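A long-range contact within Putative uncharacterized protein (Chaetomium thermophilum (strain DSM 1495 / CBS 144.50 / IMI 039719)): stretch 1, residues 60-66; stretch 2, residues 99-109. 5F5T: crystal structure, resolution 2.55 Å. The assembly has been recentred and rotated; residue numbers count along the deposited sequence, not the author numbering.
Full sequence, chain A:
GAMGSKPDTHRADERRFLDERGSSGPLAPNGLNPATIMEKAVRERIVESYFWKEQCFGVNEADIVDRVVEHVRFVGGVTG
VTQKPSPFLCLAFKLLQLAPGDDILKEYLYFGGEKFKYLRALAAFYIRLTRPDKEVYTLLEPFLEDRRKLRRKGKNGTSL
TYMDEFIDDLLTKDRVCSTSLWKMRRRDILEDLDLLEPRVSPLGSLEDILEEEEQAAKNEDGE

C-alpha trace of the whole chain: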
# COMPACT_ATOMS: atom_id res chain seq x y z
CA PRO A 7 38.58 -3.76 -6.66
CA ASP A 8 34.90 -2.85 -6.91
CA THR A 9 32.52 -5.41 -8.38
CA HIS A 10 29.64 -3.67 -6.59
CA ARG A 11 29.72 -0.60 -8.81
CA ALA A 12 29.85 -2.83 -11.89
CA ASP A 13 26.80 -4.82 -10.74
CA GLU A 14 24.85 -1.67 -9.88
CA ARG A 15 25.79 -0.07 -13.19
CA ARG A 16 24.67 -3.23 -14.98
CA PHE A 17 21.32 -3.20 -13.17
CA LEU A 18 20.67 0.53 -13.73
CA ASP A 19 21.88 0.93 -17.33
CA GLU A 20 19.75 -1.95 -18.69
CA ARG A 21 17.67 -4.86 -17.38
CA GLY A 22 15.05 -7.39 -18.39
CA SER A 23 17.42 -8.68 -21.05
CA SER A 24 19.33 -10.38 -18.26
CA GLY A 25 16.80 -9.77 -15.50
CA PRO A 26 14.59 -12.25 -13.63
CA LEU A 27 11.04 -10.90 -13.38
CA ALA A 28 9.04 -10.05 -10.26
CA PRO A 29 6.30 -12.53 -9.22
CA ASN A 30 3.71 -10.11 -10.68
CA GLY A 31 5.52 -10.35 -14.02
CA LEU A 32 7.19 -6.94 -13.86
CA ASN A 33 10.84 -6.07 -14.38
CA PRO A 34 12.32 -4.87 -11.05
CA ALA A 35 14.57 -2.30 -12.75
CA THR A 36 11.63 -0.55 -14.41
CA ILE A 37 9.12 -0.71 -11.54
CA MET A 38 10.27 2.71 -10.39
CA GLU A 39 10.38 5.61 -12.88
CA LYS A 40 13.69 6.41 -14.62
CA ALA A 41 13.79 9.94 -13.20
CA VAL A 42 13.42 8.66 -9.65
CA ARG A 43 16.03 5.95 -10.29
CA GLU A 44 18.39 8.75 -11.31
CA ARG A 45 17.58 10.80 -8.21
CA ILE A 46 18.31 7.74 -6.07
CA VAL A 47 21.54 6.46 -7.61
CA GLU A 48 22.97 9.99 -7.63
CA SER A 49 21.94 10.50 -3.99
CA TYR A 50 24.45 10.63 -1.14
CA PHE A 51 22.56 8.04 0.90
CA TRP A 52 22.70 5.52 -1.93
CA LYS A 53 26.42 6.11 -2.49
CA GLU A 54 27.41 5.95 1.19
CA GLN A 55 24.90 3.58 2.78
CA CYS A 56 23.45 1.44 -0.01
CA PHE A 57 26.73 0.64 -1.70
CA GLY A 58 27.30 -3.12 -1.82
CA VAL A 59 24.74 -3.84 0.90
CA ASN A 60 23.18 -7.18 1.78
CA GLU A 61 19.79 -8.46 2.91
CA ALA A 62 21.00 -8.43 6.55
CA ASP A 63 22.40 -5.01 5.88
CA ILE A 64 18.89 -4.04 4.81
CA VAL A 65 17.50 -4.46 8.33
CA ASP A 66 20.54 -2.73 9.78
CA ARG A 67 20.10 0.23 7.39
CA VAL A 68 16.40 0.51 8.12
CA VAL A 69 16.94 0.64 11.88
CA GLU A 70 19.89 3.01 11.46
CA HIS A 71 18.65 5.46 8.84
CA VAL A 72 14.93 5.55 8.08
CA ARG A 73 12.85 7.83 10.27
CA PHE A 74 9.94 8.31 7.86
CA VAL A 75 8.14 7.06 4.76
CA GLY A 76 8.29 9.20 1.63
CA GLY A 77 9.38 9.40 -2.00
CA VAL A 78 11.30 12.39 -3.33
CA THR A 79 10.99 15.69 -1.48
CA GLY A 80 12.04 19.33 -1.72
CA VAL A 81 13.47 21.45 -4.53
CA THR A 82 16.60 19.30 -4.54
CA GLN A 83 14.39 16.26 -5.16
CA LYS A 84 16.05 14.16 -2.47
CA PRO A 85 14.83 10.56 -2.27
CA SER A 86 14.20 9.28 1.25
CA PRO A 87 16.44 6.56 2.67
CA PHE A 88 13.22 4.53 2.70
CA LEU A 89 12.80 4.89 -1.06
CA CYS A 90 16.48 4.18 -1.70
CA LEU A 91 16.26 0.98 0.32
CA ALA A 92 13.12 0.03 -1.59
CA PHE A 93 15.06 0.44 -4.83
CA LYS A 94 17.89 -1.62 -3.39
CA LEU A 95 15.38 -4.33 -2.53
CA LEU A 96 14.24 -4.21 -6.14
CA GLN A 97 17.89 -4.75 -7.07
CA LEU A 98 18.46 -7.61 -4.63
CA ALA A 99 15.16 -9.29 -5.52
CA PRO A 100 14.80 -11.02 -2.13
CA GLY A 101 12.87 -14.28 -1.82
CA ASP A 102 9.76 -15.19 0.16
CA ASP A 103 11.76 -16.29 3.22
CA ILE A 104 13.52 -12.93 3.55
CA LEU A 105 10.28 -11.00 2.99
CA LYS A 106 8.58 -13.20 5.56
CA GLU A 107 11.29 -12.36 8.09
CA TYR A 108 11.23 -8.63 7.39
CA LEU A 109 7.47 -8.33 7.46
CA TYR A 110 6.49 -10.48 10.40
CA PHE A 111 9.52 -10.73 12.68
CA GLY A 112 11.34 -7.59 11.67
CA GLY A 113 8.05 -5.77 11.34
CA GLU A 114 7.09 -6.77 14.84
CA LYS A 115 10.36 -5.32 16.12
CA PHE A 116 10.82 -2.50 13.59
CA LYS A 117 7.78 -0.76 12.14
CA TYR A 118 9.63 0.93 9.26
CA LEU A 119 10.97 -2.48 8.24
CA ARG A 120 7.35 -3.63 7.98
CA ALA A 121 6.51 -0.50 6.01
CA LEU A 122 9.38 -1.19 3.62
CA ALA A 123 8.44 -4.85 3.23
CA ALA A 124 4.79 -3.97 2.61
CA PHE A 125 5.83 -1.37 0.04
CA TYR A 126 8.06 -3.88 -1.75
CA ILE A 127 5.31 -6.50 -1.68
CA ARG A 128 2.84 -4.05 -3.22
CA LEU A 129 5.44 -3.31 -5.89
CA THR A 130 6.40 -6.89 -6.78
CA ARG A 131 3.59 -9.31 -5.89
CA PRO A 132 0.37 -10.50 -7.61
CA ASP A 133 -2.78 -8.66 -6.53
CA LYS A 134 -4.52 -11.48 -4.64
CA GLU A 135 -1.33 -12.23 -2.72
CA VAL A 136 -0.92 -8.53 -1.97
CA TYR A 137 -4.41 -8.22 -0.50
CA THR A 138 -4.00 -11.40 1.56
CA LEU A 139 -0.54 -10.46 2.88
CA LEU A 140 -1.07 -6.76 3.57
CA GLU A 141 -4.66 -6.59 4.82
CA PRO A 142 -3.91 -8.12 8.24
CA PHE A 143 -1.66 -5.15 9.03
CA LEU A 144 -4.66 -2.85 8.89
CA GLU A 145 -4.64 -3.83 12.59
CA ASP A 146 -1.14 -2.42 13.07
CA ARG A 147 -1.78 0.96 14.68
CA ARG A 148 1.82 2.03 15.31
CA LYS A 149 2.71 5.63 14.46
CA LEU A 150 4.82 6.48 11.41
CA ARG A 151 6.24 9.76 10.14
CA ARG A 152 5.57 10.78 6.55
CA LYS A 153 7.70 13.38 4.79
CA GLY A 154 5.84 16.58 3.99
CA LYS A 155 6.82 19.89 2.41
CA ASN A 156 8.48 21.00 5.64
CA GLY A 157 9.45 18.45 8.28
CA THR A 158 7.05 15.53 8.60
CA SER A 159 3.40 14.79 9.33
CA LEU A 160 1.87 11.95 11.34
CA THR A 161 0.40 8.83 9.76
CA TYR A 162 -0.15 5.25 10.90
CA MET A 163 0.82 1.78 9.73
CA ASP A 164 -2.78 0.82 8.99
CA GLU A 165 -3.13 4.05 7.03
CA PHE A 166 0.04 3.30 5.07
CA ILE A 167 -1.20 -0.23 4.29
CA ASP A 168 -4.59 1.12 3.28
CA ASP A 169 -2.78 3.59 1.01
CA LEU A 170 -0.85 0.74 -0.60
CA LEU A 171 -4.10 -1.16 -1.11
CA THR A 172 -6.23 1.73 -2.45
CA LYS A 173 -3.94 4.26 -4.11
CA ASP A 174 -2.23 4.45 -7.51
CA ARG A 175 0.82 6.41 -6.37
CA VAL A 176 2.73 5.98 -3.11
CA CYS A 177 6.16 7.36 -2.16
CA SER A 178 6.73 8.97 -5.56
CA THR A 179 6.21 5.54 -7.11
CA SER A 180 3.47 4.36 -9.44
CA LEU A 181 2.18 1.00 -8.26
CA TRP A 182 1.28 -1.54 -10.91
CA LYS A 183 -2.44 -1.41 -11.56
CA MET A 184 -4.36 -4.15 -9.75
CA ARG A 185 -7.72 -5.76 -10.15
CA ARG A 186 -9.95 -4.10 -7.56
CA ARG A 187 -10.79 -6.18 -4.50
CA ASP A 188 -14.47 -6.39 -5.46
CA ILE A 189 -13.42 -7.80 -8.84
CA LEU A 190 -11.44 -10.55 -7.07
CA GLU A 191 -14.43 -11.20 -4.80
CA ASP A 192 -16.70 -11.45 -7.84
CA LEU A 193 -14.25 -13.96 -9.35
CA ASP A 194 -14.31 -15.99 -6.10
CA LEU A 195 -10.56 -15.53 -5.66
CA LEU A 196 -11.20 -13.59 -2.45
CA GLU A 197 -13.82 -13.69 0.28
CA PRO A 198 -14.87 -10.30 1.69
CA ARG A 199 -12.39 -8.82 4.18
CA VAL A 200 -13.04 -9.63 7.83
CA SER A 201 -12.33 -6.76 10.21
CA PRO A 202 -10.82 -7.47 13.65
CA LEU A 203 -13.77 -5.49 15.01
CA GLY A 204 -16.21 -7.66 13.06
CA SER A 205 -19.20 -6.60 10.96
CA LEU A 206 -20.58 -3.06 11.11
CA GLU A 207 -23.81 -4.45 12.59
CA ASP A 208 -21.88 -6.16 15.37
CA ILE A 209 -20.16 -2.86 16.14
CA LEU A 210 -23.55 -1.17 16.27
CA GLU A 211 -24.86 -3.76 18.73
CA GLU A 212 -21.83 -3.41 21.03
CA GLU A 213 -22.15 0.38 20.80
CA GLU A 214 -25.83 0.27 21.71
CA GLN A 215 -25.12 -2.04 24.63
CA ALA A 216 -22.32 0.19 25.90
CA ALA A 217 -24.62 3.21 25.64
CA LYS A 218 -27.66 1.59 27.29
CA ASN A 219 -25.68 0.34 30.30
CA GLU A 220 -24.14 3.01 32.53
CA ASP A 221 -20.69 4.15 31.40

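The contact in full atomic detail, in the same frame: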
# COMPACT_ATOMS: atom_id res chain seq x y z
N ASN A 60 23.74 -5.84 1.77
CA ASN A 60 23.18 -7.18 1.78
C ASN A 60 21.79 -7.18 2.40
O ASN A 60 21.33 -6.16 2.90
CB ASN A 60 24.09 -8.14 2.53
CG ASN A 60 24.81 -9.09 1.61
OD1 ASN A 60 24.63 -9.05 0.40
ND2 ASN A 60 25.63 -9.97 2.19
N GLU A 61 21.12 -8.32 2.33
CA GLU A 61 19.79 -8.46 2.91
C GLU A 61 19.79 -8.26 4.44
O GLU A 61 18.84 -7.71 4.99
CB GLU A 61 19.22 -9.84 2.55
CG GLU A 61 18.76 -9.94 1.10
CD GLU A 61 19.03 -11.30 0.49
OE1 GLU A 61 18.88 -11.45 -0.74
OE2 GLU A 61 19.40 -12.23 1.24
N ALA A 62 20.83 -8.72 5.12
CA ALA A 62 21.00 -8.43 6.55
C ALA A 62 21.23 -6.94 6.76
O ALA A 62 20.65 -6.27 7.66
CB ALA A 62 22.16 -9.23 7.11
N ASP A 63 22.07 -6.41 5.88
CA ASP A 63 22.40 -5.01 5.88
C ASP A 63 21.13 -4.21 5.72
O ASP A 63 21.06 -3.09 6.18
CB ASP A 63 23.38 -4.66 4.77
CG ASP A 63 24.76 -5.23 5.02
OD1 ASP A 63 25.14 -5.39 6.20
OD2 ASP A 63 25.47 -5.51 4.03
N ILE A 64 20.13 -4.77 5.05
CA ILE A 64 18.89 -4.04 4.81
C ILE A 64 18.22 -3.69 6.14
O ILE A 64 17.89 -2.53 6.38
CB ILE A 64 17.91 -4.84 3.93
CG1 ILE A 64 18.36 -4.80 2.47
CG2 ILE A 64 16.50 -4.27 4.06
CD1 ILE A 64 18.44 -3.41 1.90
N VAL A 65 18.07 -4.68 7.01
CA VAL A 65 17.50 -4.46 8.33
C VAL A 65 18.35 -3.46 9.10
O VAL A 65 17.82 -2.51 9.70
CB VAL A 65 17.39 -5.75 9.15
CG1 VAL A 65 16.92 -5.43 10.57
CG2 VAL A 65 16.43 -6.72 8.50
N ASP A 66 19.66 -3.66 9.06
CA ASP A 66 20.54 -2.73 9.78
C ASP A 66 20.36 -1.28 9.30
O ASP A 66 20.27 -0.36 10.12
CB ASP A 66 22.01 -3.14 9.63
CG ASP A 66 22.33 -4.46 10.34
OD1 ASP A 66 21.93 -4.61 11.51
OD2 ASP A 66 22.99 -5.32 9.73
N ALA A 99 16.23 -8.34 -5.23
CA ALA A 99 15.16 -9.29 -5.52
C ALA A 99 15.04 -10.40 -4.47
O ALA A 99 15.19 -11.57 -4.80
CB ALA A 99 15.36 -9.90 -6.90
N PRO A 100 14.79 -10.03 -3.20
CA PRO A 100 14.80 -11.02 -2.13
C PRO A 100 13.67 -12.03 -2.27
O PRO A 100 12.65 -11.72 -2.90
CB PRO A 100 14.63 -10.17 -0.87
CG PRO A 100 13.84 -9.00 -1.34
CD PRO A 100 14.36 -8.71 -2.72
N GLY A 101 13.84 -13.21 -1.68
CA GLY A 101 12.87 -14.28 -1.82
C GLY A 101 11.84 -14.25 -0.71
O GLY A 101 11.89 -13.40 0.18
N ASP A 102 10.90 -15.19 -0.75
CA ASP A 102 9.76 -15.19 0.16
C ASP A 102 10.18 -15.34 1.62
O ASP A 102 9.54 -14.79 2.51
CB ASP A 102 8.78 -16.30 -0.22
CG ASP A 102 7.92 -15.94 -1.41
OD1 ASP A 102 8.34 -15.05 -2.19
OD2 ASP A 102 6.84 -16.55 -1.58
N ASP A 103 11.26 -16.09 1.86
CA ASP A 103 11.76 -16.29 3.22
C ASP A 103 12.21 -14.96 3.84
O ASP A 103 11.84 -14.63 4.97
CB ASP A 103 12.91 -17.31 3.22
CG ASP A 103 13.73 -17.27 1.93
OD1 ASP A 103 13.22 -16.77 0.91
OD2 ASP A 103 14.88 -17.77 1.94
N ILE A 104 12.99 -14.20 3.07
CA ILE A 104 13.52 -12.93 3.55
C ILE A 104 12.40 -11.91 3.79
O ILE A 104 12.39 -11.20 4.80
CB ILE A 104 14.53 -12.34 2.54
CG1 ILE A 104 15.64 -13.35 2.23
CG2 ILE A 104 15.11 -11.04 3.05
CD1 ILE A 104 16.57 -13.61 3.40
N LEU A 105 11.44 -11.88 2.87
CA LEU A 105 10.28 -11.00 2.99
C LEU A 105 9.45 -11.38 4.21
O LEU A 105 8.93 -10.51 4.92
CB LEU A 105 9.43 -11.06 1.73
CG LEU A 105 10.07 -10.43 0.49
CD1 LEU A 105 9.13 -10.49 -0.71
CD2 LEU A 105 10.47 -9.00 0.79
N LYS A 106 9.33 -12.68 4.44
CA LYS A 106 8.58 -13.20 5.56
C LYS A 106 9.21 -12.73 6.87
O LYS A 106 8.51 -12.27 7.79
CB LYS A 106 8.53 -14.73 5.47
CG LYS A 106 7.42 -15.40 6.25
CD LYS A 106 7.49 -16.90 6.04
CE LYS A 106 7.20 -17.25 4.57
NZ LYS A 106 6.78 -18.66 4.35
N GLU A 107 10.54 -12.82 6.92
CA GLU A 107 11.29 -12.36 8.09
C GLU A 107 11.10 -10.87 8.34
O GLU A 107 10.77 -10.45 9.46
CB GLU A 107 12.78 -12.66 7.95
CG GLU A 107 13.59 -12.16 9.12
CD GLU A 107 15.08 -12.07 8.83
OE1 GLU A 107 15.73 -11.15 9.38
OE2 GLU A 107 15.59 -12.90 8.06
N TYR A 108 11.30 -10.08 7.28
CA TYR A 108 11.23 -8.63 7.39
C TYR A 108 9.87 -8.27 7.95
O TYR A 108 9.75 -7.71 9.05
CB TYR A 108 11.38 -7.94 6.03
CG TYR A 108 12.78 -7.93 5.43
CD1 TYR A 108 13.90 -8.18 6.20
CD2 TYR A 108 12.96 -7.64 4.08
CE1 TYR A 108 15.17 -8.16 5.64
CE2 TYR A 108 14.22 -7.61 3.52
CZ TYR A 108 15.32 -7.87 4.30
OH TYR A 108 16.58 -7.85 3.73
N LEU A 109 8.85 -8.70 7.21
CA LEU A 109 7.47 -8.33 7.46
C LEU A 109 7.04 -8.73 8.86
O LEU A 109 6.75 -7.87 9.69
CB LEU A 109 6.56 -8.99 6.41
CG LEU A 109 5.16 -8.43 6.19
CD1 LEU A 109 5.22 -7.05 5.57
CD2 LEU A 109 4.35 -9.37 5.30

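Two helices that run side by side need not touch along their whole length; when their axes are well separated, one long side chain can span the gap. The contact between residues 60-66 and 99-109 illustrates this principle. Each stretch enters a helix from a short loop, at 61 in the first and at 102 in the second, with N60 and G101 at the respective N-cap positions. The N-to-C directions differ by 16°, so the helices are nearly parallel, but their axes come no closer than 11.5 Å. The backbones pair E61 with P100, CA to CA 7.5 Å, and V65 with Y108, CA to CA 7.6 Å. Before the second helix, A99 adopts positive phi as the preceding helix ends, and P100 follows in an extended conformation. Within the second helix, the backbone bonds from L105 N to G101 O (3.1 Å) and from Y108 N to I104 O (2.9 Å) belong to the regular ladder of the helix that carries I104 and Y108.

The bridging residue is Y108. Its CA-to-CB bond points sideways, yet with chi1 at -73° (m) the end of the side chain comes nearer to the first helix, and Y108 loses 84 Å² to it, the largest share of any residue in the 256 Å² contact. The hydroxyl finds a partner in the first turn of that helix: Y108 OH donates a hydrogen bond to E61 O at 2.6 Å. This carbonyl lies at the edge of the ring, near its plane, where a phenol can direct its proton. The carbonyl is also engaged within its own helix, though only by a weak bond from I64 N to E61 O (3.2 Å). Tyrosine suits this place because its length, apolar ring and polar tip serve together in a buried setting.

Two branched aliphatic residues pack against the ring obliquely. V65 CG2 lies 3.4 Å from Y108 CE1, and I64 CG2 lies 3.8 Å from Y108 CZ. The valine, in the t rotamer, supplies a compact methyl contact; I64 starts toward the second stretch, but its end leads away, so its beta-branch meets the tyrosine while CD1 reaches in another direction.

E61 closes the contact at its other end. Its CA-to-CB bond points toward the second stretch, and the residue stays partly exposed, as suits a carboxylate. The carboxylate oxygens lie beside apolar carbons, E61 OE2 at 3.8 Å from I104 CD1 and E61 OE1 at 4.4 Å from P100 CB, with no hydrogen bond or salt bridge between them.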